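Local atomic coordinates of exodeoxyribonuclease III (Archaeoglobus fulgidus, PDB entry 2VOA), a protein that acts as an AP endonuclease, cutting DNA at abasic sites, and probably works with two magnesium or manganese ions per subunit. Residues Gln108-Lys111 and Glu115-Gln118; His54-Gly59 and Arg90-Lys95; Pro153-Ser158 and Val187-His192. The protein carries 1 engineered substitution. All coordinates share one frame; numbering follows the deposited sequence.

Contact 1: Gln108-Lys111 and Glu115-Gln118; sequences QGFK and EKYQ. With nucleotides of chain D.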
loop_
_atom_site.group_PDB
_atom_site.type_symbol
_atom_site.label_atom_id
_atom_site.label_comp_id
_atom_site.label_asym_id
_atom_site.label_seq_id
_atom_site.Cartn_x
_atom_site.Cartn_y
_atom_site.Cartn_z
ATOM N N GLN A 108 7.308 24.846 0.301
ATOM C CA GLN A 108 5.997 25.095 -0.305
ATOM C C GLN A 108 5.315 26.370 0.248
ATOM O O GLN A 108 4.739 27.132 -0.516
ATOM C CB GLN A 108 5.100 23.870 -0.146
ATOM C CG GLN A 108 3.819 23.966 -0.962
ATOM C CD GLN A 108 2.599 24.392 -0.146
ATOM O OE1 GLN A 108 2.626 24.477 1.092
ATOM N NE2 GLN A 108 1.509 24.636 -0.848
ATOM N N GLY A 109 5.411 26.601 1.555
ATOM C CA GLY A 109 4.938 27.862 2.154
ATOM C C GLY A 109 3.657 27.806 2.975
ATOM O O GLY A 109 3.400 28.723 3.762
ATOM N N PHE A 110 2.849 26.763 2.777
ATOM C CA PHE A 110 1.616 26.518 3.573
ATOM C C PHE A 110 0.474 27.519 3.281
ATOM O O PHE A 110 -0.470 27.215 2.533
ATOM C CB PHE A 110 1.925 26.478 5.088
ATOM C CG PHE A 110 0.720 26.198 5.952
ATOM C CD1 PHE A 110 -0.174 25.182 5.615
ATOM C CD2 PHE A 110 0.482 26.949 7.105
ATOM C CE1 PHE A 110 -1.294 24.916 6.414
ATOM C CE2 PHE A 110 -0.640 26.693 7.924
ATOM C CZ PHE A 110 -1.530 25.675 7.574
ATOM N N LYS A 111 0.553 28.714 3.881
ATOM C CA LYS A 111 -0.417 29.787 3.635
ATOM C C LYS A 111 0.337 31.100 3.661
ATOM O O LYS A 111 1.316 31.230 4.403
ATOM C CB LYS A 111 -1.510 29.815 4.708
ATOM C CG LYS A 111 -2.486 28.631 4.648
ATOM C CD LYS A 111 -3.185 28.458 5.990
ATOM C CE LYS A 111 -4.516 27.733 5.851
ATOM N NZ LYS A 111 -5.282 27.773 7.133
ATOM N N GLU A 115 4.363 31.934 9.015
ATOM C CA GLU A 115 5.823 31.964 9.080
ATOM C C GLU A 115 6.461 31.137 7.953
ATOM O O GLU A 115 7.447 31.569 7.355
ATOM C CB GLU A 115 6.312 31.517 10.477
ATOM C CG GLU A 115 7.829 31.492 10.652
ATOM C CD GLU A 115 8.488 32.861 10.542
ATOM O OE1 GLU A 115 7.802 33.899 10.719
ATOM O OE2 GLU A 115 9.714 32.884 10.277
ATOM N N LYS A 116 5.880 29.978 7.631
ATOM C CA LYS A 116 6.422 29.122 6.568
ATOM C C LYS A 116 6.502 29.867 5.246
ATOM O O LYS A 116 7.434 29.648 4.488
ATOM C CB LYS A 116 5.594 27.860 6.373
ATOM C CG LYS A 116 5.491 26.957 7.607
ATOM C CD LYS A 116 4.935 25.601 7.158
ATOM C CE LYS A 116 4.849 24.593 8.293
ATOM N NZ LYS A 116 4.666 23.219 7.723
ATOM N N TYR A 117 5.536 30.761 4.987
ATOM C CA TYR A 117 5.588 31.556 3.739
ATOM C C TYR A 117 6.750 32.537 3.772
ATOM O O TYR A 117 7.465 32.664 2.790
ATOM C CB TYR A 117 4.272 32.262 3.432
ATOM C CG TYR A 117 4.255 32.898 2.043
ATOM C CD1 TYR A 117 4.333 32.097 0.888
ATOM C CD2 TYR A 117 4.132 34.281 1.895
ATOM C CE1 TYR A 117 4.312 32.661 -0.394
ATOM C CE2 TYR A 117 4.107 34.879 0.601
ATOM C CZ TYR A 117 4.187 34.060 -0.514
ATOM O OH TYR A 117 4.167 34.618 -1.762
ATOM N N GLN A 118 6.970 33.180 4.920
ATOM C CA GLN A 118 8.125 34.088 5.034
ATOM C C GLN A 118 9.417 33.285 4.864
ATOM O O GLN A 118 10.379 33.744 4.232
ATOM C CB GLN A 118 8.106 34.823 6.371
ATOM C CG GLN A 118 6.924 35.820 6.488
ATOM C CD GLN A 118 6.857 36.764 5.292
ATOM O OE1 GLN A 118 7.839 37.441 4.967
ATOM N NE2 GLN A 118 5.708 36.796 4.619
ATOM P P DC D 10 4.945 20.923 4.238
ATOM O OP1 DC D 10 6.386 21.032 3.873
ATOM O OP2 DC D 10 4.220 22.075 4.850
ATOM O "O5'" DC D 10 4.164 20.517 2.924
ATOM C "C5'" DC D 10 4.667 19.494 2.086
ATOM C "C4'" DC D 10 3.634 19.268 1.008
ATOM O "O4'" DC D 10 2.448 18.678 1.588
ATOM C "C3'" DC D 10 3.140 20.541 0.334
ATOM O "O3'" DC D 10 3.311 20.402 -1.051
ATOM C "C2'" DC D 10 1.657 20.667 0.689
ATOM C "C1'" DC D 10 1.311 19.200 0.931
ATOM N N1 DC D 10 0.115 18.901 1.780
ATOM C C2 DC D 10 -0.729 17.857 1.357
ATOM O O2 DC D 10 -0.478 17.243 0.308
ATOM N N3 DC D 10 -1.813 17.543 2.113
ATOM C C4 DC D 10 -2.063 18.215 3.236
ATOM N N4 DC D 10 -3.154 17.851 3.920
ATOM C C5 DC D 10 -1.218 19.287 3.690
ATOM C C6 DC D 10 -0.142 19.589 2.940
#
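Gly-109 and Tyr-117 meet where the loop after strand 99-105 turns into the first turn of helix 115-134, at the DNA-binding surface of this DNase I-like nuclease. The Gly-109 CA lies at the edge of the Tyr-117 ring, and a CB on residue 109 would be pressed against Tyr-117 CD1; its positive phi is a second reason for the glycine. After it the chain bends sharply through a gamma turn, Lys-111 N making a weak bond to Gly-109 O, and Lys-111 O comes 3.3 Å from Tyr-117 CB. The far end of the tyrosine is held by His-169 and the backbone of Ala-172. Lys-116 leaves the helix with CG anti to its carbonyl carbon (chi1 -60°) and runs extended past the loop, CD 3.8 Å from Phe-110 CB, until NZ donates to OP2 of DC10 of chain D at 3.1 Å. Gln-108 lies against the same nucleotide's sugar, CG 3.6 Å from O3'. Gln-108 OE1 accepts Phe-110 N at 2.8 Å, the donor standing above the carbonyl plane, while NE2 bonds to the modified cysteine at position 167. With an alanine here, Phe-110 N would probably be left without this acceptor and the sugar of DC10 without most of the chain it rests on. From these two segments DC10 is met at phosphate and sugar, by a lysine ammonium and the Gln-108 side chain, a chemistry consistent with binding DNA regardless of the base.

Contact 2: His54-Gly59 and Arg90-Lys95; sequences HVVFSG and RLIRAK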
loop_
_atom_site.group_PDB
_atom_site.type_symbol
_atom_site.label_atom_id
_atom_site.label_comp_id
_atom_site.label_asym_id
_atom_site.label_seq_id
_atom_site.Cartn_x
_atom_site.Cartn_y
_atom_site.Cartn_z
ATOM N N HIS A 54 23.949 5.378 -11.075
ATOM C CA HIS A 54 24.469 5.963 -9.850
ATOM C C HIS A 54 23.349 6.763 -9.233
ATOM O O HIS A 54 22.470 7.262 -9.947
ATOM C CB HIS A 54 25.640 6.900 -10.149
ATOM C CG HIS A 54 26.836 6.201 -10.707
ATOM N ND1 HIS A 54 27.064 6.072 -12.062
ATOM C CD2 HIS A 54 27.866 5.585 -10.090
ATOM C CE1 HIS A 54 28.186 5.399 -12.255
ATOM N NE2 HIS A 54 28.694 5.095 -11.075
ATOM N N VAL A 55 23.386 6.891 -7.910
ATOM C CA VAL A 55 22.431 7.762 -7.240
ATOM C C VAL A 55 23.100 8.396 -6.024
ATOM O O VAL A 55 23.756 7.707 -5.211
ATOM C CB VAL A 55 21.087 7.024 -6.909
ATOM C CG1 VAL A 55 21.278 5.905 -5.870
ATOM C CG2 VAL A 55 19.997 8.002 -6.498
ATOM N N VAL A 56 22.982 9.716 -5.951
ATOM C CA VAL A 56 23.384 10.475 -4.752
ATOM C C VAL A 56 22.153 11.080 -4.061
ATOM O O VAL A 56 21.140 11.356 -4.715
ATOM C CB VAL A 56 24.484 11.528 -5.072
ATOM C CG1 VAL A 56 25.773 10.822 -5.548
ATOM C CG2 VAL A 56 24.047 12.513 -6.125
ATOM N N PHE A 57 22.223 11.240 -2.738
ATOM C CA PHE A 57 21.000 11.562 -2.001
ATOM C C PHE A 57 21.239 12.292 -0.706
ATOM O O PHE A 57 22.267 12.106 -0.046
ATOM C CB PHE A 57 20.185 10.288 -1.757
ATOM C CG PHE A 57 21.028 9.105 -1.340
ATOM C CD1 PHE A 57 21.330 8.886 0.013
ATOM C CD2 PHE A 57 21.554 8.231 -2.304
ATOM C CE1 PHE A 57 22.115 7.798 0.397
ATOM C CE2 PHE A 57 22.349 7.135 -1.915
ATOM C CZ PHE A 57 22.621 6.927 -0.563
ATOM N N SER A 58 20.262 13.124 -0.340
ATOM C CA SER A 58 20.341 13.908 0.886
ATOM C C SER A 58 18.933 14.046 1.418
ATOM O O SER A 58 18.088 14.675 0.784
ATOM C CB SER A 58 20.915 15.306 0.614
ATOM O OG SER A 58 21.169 15.988 1.842
ATOM N N GLY A 59 18.687 13.465 2.582
ATOM C CA GLY A 59 17.369 13.518 3.171
ATOM C C GLY A 59 17.397 13.116 4.624
ATOM O O GLY A 59 18.338 12.452 5.088
ATOM N N ARG A 90 16.865 19.684 1.091
ATOM C CA ARG A 90 16.184 20.427 0.037
ATOM C C ARG A 90 17.078 20.828 -1.130
ATOM O O ARG A 90 16.625 21.489 -2.058
ATOM C CB ARG A 90 15.552 21.712 0.609
ATOM C CG ARG A 90 14.402 21.478 1.617
ATOM C CD ARG A 90 13.750 22.807 1.949
ATOM N NE ARG A 90 12.578 22.658 2.814
ATOM C CZ ARG A 90 11.332 22.415 2.386
ATOM N NH1 ARG A 90 11.054 22.269 1.097
ATOM N NH2 ARG A 90 10.351 22.325 3.271
ATOM N N LEU A 91 18.370 20.528 -1.067
ATOM C CA LEU A 91 19.228 20.954 -2.168
ATOM C C LEU A 91 20.385 19.988 -2.250
ATOM O O LEU A 91 21.086 19.782 -1.261
ATOM C CB LEU A 91 19.747 22.386 -1.942
ATOM C CG LEU A 91 20.563 23.096 -3.036
ATOM C CD1 LEU A 91 20.591 24.588 -2.800
ATOM C CD2 LEU A 91 22.042 22.588 -3.178
ATOM N N ILE A 92 20.565 19.418 -3.435
ATOM C CA ILE A 92 21.720 18.561 -3.702
ATOM C C ILE A 92 22.317 19.006 -5.024
ATOM O O ILE A 92 21.577 19.294 -5.990
ATOM C CB ILE A 92 21.342 17.036 -3.678
ATOM C CG1 ILE A 92 22.595 16.142 -3.750
ATOM C CG2 ILE A 92 20.294 16.679 -4.761
ATOM C CD1 ILE A 92 22.293 14.653 -3.638
ATOM N N ARG A 93 23.645 19.095 -5.053
ATOM C CA ARG A 93 24.353 19.597 -6.220
ATOM C C ARG A 93 25.527 18.696 -6.568
ATOM O O ARG A 93 26.182 18.194 -5.685
ATOM C CB ARG A 93 24.863 20.992 -5.928
ATOM C CG ARG A 93 25.679 21.617 -7.056
ATOM C CD ARG A 93 25.817 23.071 -6.787
ATOM N NE ARG A 93 26.228 23.843 -7.955
ATOM C CZ ARG A 93 26.466 25.148 -7.898
ATOM N NH1 ARG A 93 26.301 25.789 -6.743
ATOM N NH2 ARG A 93 26.845 25.814 -8.978
ATOM N N ALA A 94 25.773 18.507 -7.855
ATOM C CA ALA A 94 26.859 17.644 -8.309
ATOM C C ALA A 94 27.271 18.032 -9.707
ATOM O O ALA A 94 26.468 18.570 -10.460
ATOM C CB ALA A 94 26.430 16.172 -8.272
ATOM N N LYS A 95 28.526 17.749 -10.058
ATOM C CA LYS A 95 28.940 17.797 -11.443
ATOM C C LYS A 95 28.739 16.381 -12.009
ATOM O O LYS A 95 29.334 15.404 -11.511
ATOM C CB LYS A 95 30.418 18.196 -11.532
ATOM C CG LYS A 95 30.905 18.525 -12.951
ATOM C CD LYS A 95 32.410 18.708 -12.926
ATOM C CE LYS A 95 32.976 19.143 -14.269
ATOM N NZ LYS A 95 32.263 20.340 -14.785
#
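Ile-92 has CG1 anti to the backbone N (chi1 -172°) and an equally extended second torsion, which sends CD1 out from strand 91-96 to Val-56 on strand 54-60. Val-56 turns CG2 to it, chi1 -64° placing that methyl between backbone N and carbonyl carbon, and Val-56 CG2 touches Ile-92 CD1 at 3.7 Å. The contact bridges the two beta-sheets of the alpha/beta sandwich characteristic of the DNase I-like fold. Strand 54-60 is an outermost strand of one sheet; strand 91-96 lies second from the edge of the other. The axes of segments 54-59 and 91-95 approach to 7.4 Å at 152°, roughly antiparallel, yet no hydrogen bond joins them: each takes its backbone partners from its own sheet. Ile-92 also packs on Val-66 and Ile-68 of strand 63-70 and on Phe-79 of its neighbouring strand, wedged into the apolar layer between the sheets. Ser-58 points its CB into the same layer, where OG is bonded to Glu-88 O. Phe-57 faces the other way and stacks on Phe-43. What Phe-57 offers to the interface is its backbone: the Ile-92 CD1 methyl lies against the main chain, 3.6 Å from Val-56 C and 3.5 Å from Phe-57 N.

Contact 3: Pro153-Ser158 and Val187-His192; sequences PIDVHS and VLRKIH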
loop_
_atom_site.group_PDB
_atom_site.type_symbol
_atom_site.label_atom_id
_atom_site.label_comp_id
_atom_site.label_asym_id
_atom_site.label_seq_id
_atom_site.Cartn_x
_atom_site.Cartn_y
_atom_site.Cartn_z
ATOM N N PRO A 153 0.753 33.122 -15.472
ATOM C CA PRO A 153 -0.641 32.642 -15.387
ATOM C C PRO A 153 -0.890 31.305 -16.120
ATOM O O PRO A 153 -1.687 30.501 -15.661
ATOM C CB PRO A 153 -1.477 33.788 -15.967
ATOM C CG PRO A 153 -0.574 35.020 -15.996
ATOM C CD PRO A 153 0.856 34.475 -16.066
ATOM N N ILE A 154 -0.199 31.067 -17.231
ATOM C CA ILE A 154 -0.318 29.767 -17.941
ATOM C C ILE A 154 0.090 28.535 -17.098
ATOM O O ILE A 154 -0.313 27.408 -17.394
ATOM C CB ILE A 154 0.453 29.792 -19.290
ATOM C CG1 ILE A 154 0.043 28.620 -20.203
ATOM C CG2 ILE A 154 1.961 29.860 -19.033
ATOM C CD1 ILE A 154 -1.398 28.538 -20.511
ATOM N N ASP A 155 0.854 28.760 -16.019
ATOM C CA ASP A 155 1.333 27.665 -15.161
ATOM C C ASP A 155 0.325 27.172 -14.121
ATOM O O ASP A 155 0.612 26.238 -13.373
ATOM C CB ASP A 155 2.635 28.072 -14.452
ATOM C CG ASP A 155 3.761 28.336 -15.423
ATOM O OD1 ASP A 155 4.227 29.490 -15.482
ATOM O OD2 ASP A 155 4.154 27.393 -16.159
ATOM N N VAL A 156 -0.852 27.788 -14.087
ATOM C CA VAL A 156 -1.914 27.375 -13.155
ATOM C C VAL A 156 -3.255 27.288 -13.903
ATOM O O VAL A 156 -3.490 28.005 -14.896
ATOM C CB VAL A 156 -2.053 28.339 -11.899
ATOM C CG1 VAL A 156 -0.747 28.444 -11.118
ATOM C CG2 VAL A 156 -2.576 29.721 -12.281
ATOM N N HIS A 157 -4.135 26.414 -13.435
ATOM C CA HIS A 157 -5.424 26.240 -14.118
ATOM C C HIS A 157 -6.384 27.442 -13.997
ATOM O O HIS A 157 -7.213 27.673 -14.893
ATOM C CB HIS A 157 -6.113 24.941 -13.665
ATOM C CG HIS A 157 -6.357 24.863 -12.189
ATOM N ND1 HIS A 157 -7.341 25.589 -11.556
ATOM C CD2 HIS A 157 -5.752 24.132 -11.226
ATOM C CE1 HIS A 157 -7.321 25.322 -10.262
ATOM N NE2 HIS A 157 -6.370 24.433 -10.037
ATOM N N SER A 158 -6.286 28.193 -12.898
ATOM C CA SER A 158 -7.241 29.277 -12.584
ATOM C C SER A 158 -6.540 30.502 -11.989
ATOM O O SER A 158 -6.689 30.800 -10.794
ATOM C CB SER A 158 -8.323 28.789 -11.608
ATOM O OG SER A 158 -9.036 27.684 -12.134
ATOM N N VAL A 187 13.254 26.051 -19.929
ATOM C CA VAL A 187 13.262 25.446 -21.276
ATOM C C VAL A 187 11.893 24.904 -21.706
ATOM O O VAL A 187 11.606 24.830 -22.906
ATOM C CB VAL A 187 14.422 24.397 -21.455
ATOM C CG1 VAL A 187 15.762 25.096 -21.374
ATOM C CG2 VAL A 187 14.298 23.235 -20.430
ATOM N N LEU A 188 11.050 24.531 -20.738
ATOM C CA LEU A 188 9.662 24.124 -21.065
ATOM C C LEU A 188 9.011 25.193 -21.935
ATOM O O LEU A 188 8.315 24.866 -22.903
ATOM C CB LEU A 188 8.831 23.899 -19.791
ATOM C CG LEU A 188 7.375 23.482 -20.085
ATOM C CD1 LEU A 188 7.317 22.194 -20.923
ATOM C CD2 LEU A 188 6.628 23.347 -18.746
ATOM N N ARG A 189 9.269 26.468 -21.621
ATOM C CA ARG A 189 8.685 27.584 -22.397
ATOM C C ARG A 189 9.465 28.004 -23.650
ATOM O O ARG A 189 8.924 28.697 -24.526
ATOM C CB ARG A 189 8.367 28.780 -21.480
ATOM C CG ARG A 189 7.507 28.397 -20.272
ATOM C CD ARG A 189 6.217 27.715 -20.736
ATOM N NE ARG A 189 5.311 27.438 -19.633
ATOM C CZ ARG A 189 4.215 26.717 -19.752
ATOM N NH1 ARG A 189 3.875 26.222 -20.948
ATOM N NH2 ARG A 189 3.445 26.527 -18.690
ATOM N N LYS A 190 10.713 27.545 -23.780
ATOM C CA LYS A 190 11.371 27.622 -25.093
ATOM C C LYS A 190 10.638 26.755 -26.127
ATOM O O LYS A 190 10.414 27.175 -27.279
ATOM C CB LYS A 190 12.832 27.163 -24.965
ATOM C CG LYS A 190 13.646 27.301 -26.261
ATOM C CD LYS A 190 15.065 26.715 -26.167
ATOM C CE LYS A 190 15.822 27.076 -27.449
ATOM N NZ LYS A 190 16.749 25.991 -27.847
ATOM N N ILE A 191 10.252 25.552 -25.700
ATOM C CA ILE A 191 9.706 24.544 -26.609
ATOM C C ILE A 191 8.180 24.651 -26.722
ATOM O O ILE A 191 7.619 24.435 -27.803
ATOM C CB ILE A 191 10.113 23.102 -26.152
ATOM C CG1 ILE A 191 11.637 22.967 -26.071
ATOM C CG2 ILE A 191 9.555 22.029 -27.114
ATOM C CD1 ILE A 191 12.409 23.316 -27.387
ATOM N N HIS A 192 7.546 24.946 -25.584
ATOM C CA HIS A 192 6.083 24.961 -25.450
ATOM C C HIS A 192 5.597 26.255 -24.815
ATOM O O HIS A 192 4.987 26.234 -23.748
ATOM C CB HIS A 192 5.610 23.774 -24.621
ATOM C CG HIS A 192 5.790 22.459 -25.303
ATOM N ND1 HIS A 192 5.011 22.051 -26.367
ATOM C CD2 HIS A 192 6.686 21.467 -25.087
ATOM C CE1 HIS A 192 5.408 20.851 -26.762
ATOM N NE2 HIS A 192 6.415 20.472 -25.995
HETATM O O HOH W 1 0.994 25.213 -18.054
HETATM O O HOH W 2 5.814 29.687 -17.675
#
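Charge pairing dominates between Asp-155, in the loop after strand 141-144, and Arg-189 on the short helix 187-191. Arg-189 NH2 donates to Asp-155 OD2 at 2.8 Å, nearly straight at 171°, with the oxygen in the guanidinium plane. The bridge is single-armed: NH2 meets OD2 from above the carboxylate plane, and the two flat groups are turned 46° apart. OD2 takes a second salt bridge from Arg-216, while OD1 is bonded to Glu-152 N.

Hydrogen bonds complete the edge of the guanidinium. One water accepts from Arg-189 NH2 and lies 2.6 Å from Ile-154 O. Another links the arginine to Asp-155 OD1, accepting from Arg-189 NE at 3.0 Å. A bend at chi2 (-56°) swings the side chain round so that Arg-189 NH1 reaches His-192 O at 3.0 Å, just past the end of its own helix; Glu-195 O is a further acceptor for NH1.

Apolar carbons lie on both faces. Ile-154 CG2 sits over one, 3.7 Å from Arg-189 NH2 and displaced toward the rim, and Leu-188 CD2 stands farther off over the centre of the opposite one.

Gripped along its edge by carboxylate, carbonyls and waters, the guanidinium is probably fixed in its rotation. Two arginines on one carboxylate oxygen would be expected to keep Asp-155 ionised, tying the loop to the short helix by charge.

Along the chain contact 2 comes first, then contact 1, then contact 3, and none touches another. All three are partly buried, but exposed residues take part in contact 1 alone. Contact 2 lies closest to the middle of the molecule and is apolar, joining the two sheets of the sandwich. Contact 1, the farthest out, pairs close loop-to-helix packing with a positive arm for DNA. Contact 3 sits across the chain's centre from contact 2, their midpoints about 27 Å apart, and depends on a salt bridge and waters, with its nearest atom about 14 Å from the DNA. Contacts 1 and 3 both fasten loops to helices, whereas contact 2 holds strands alone.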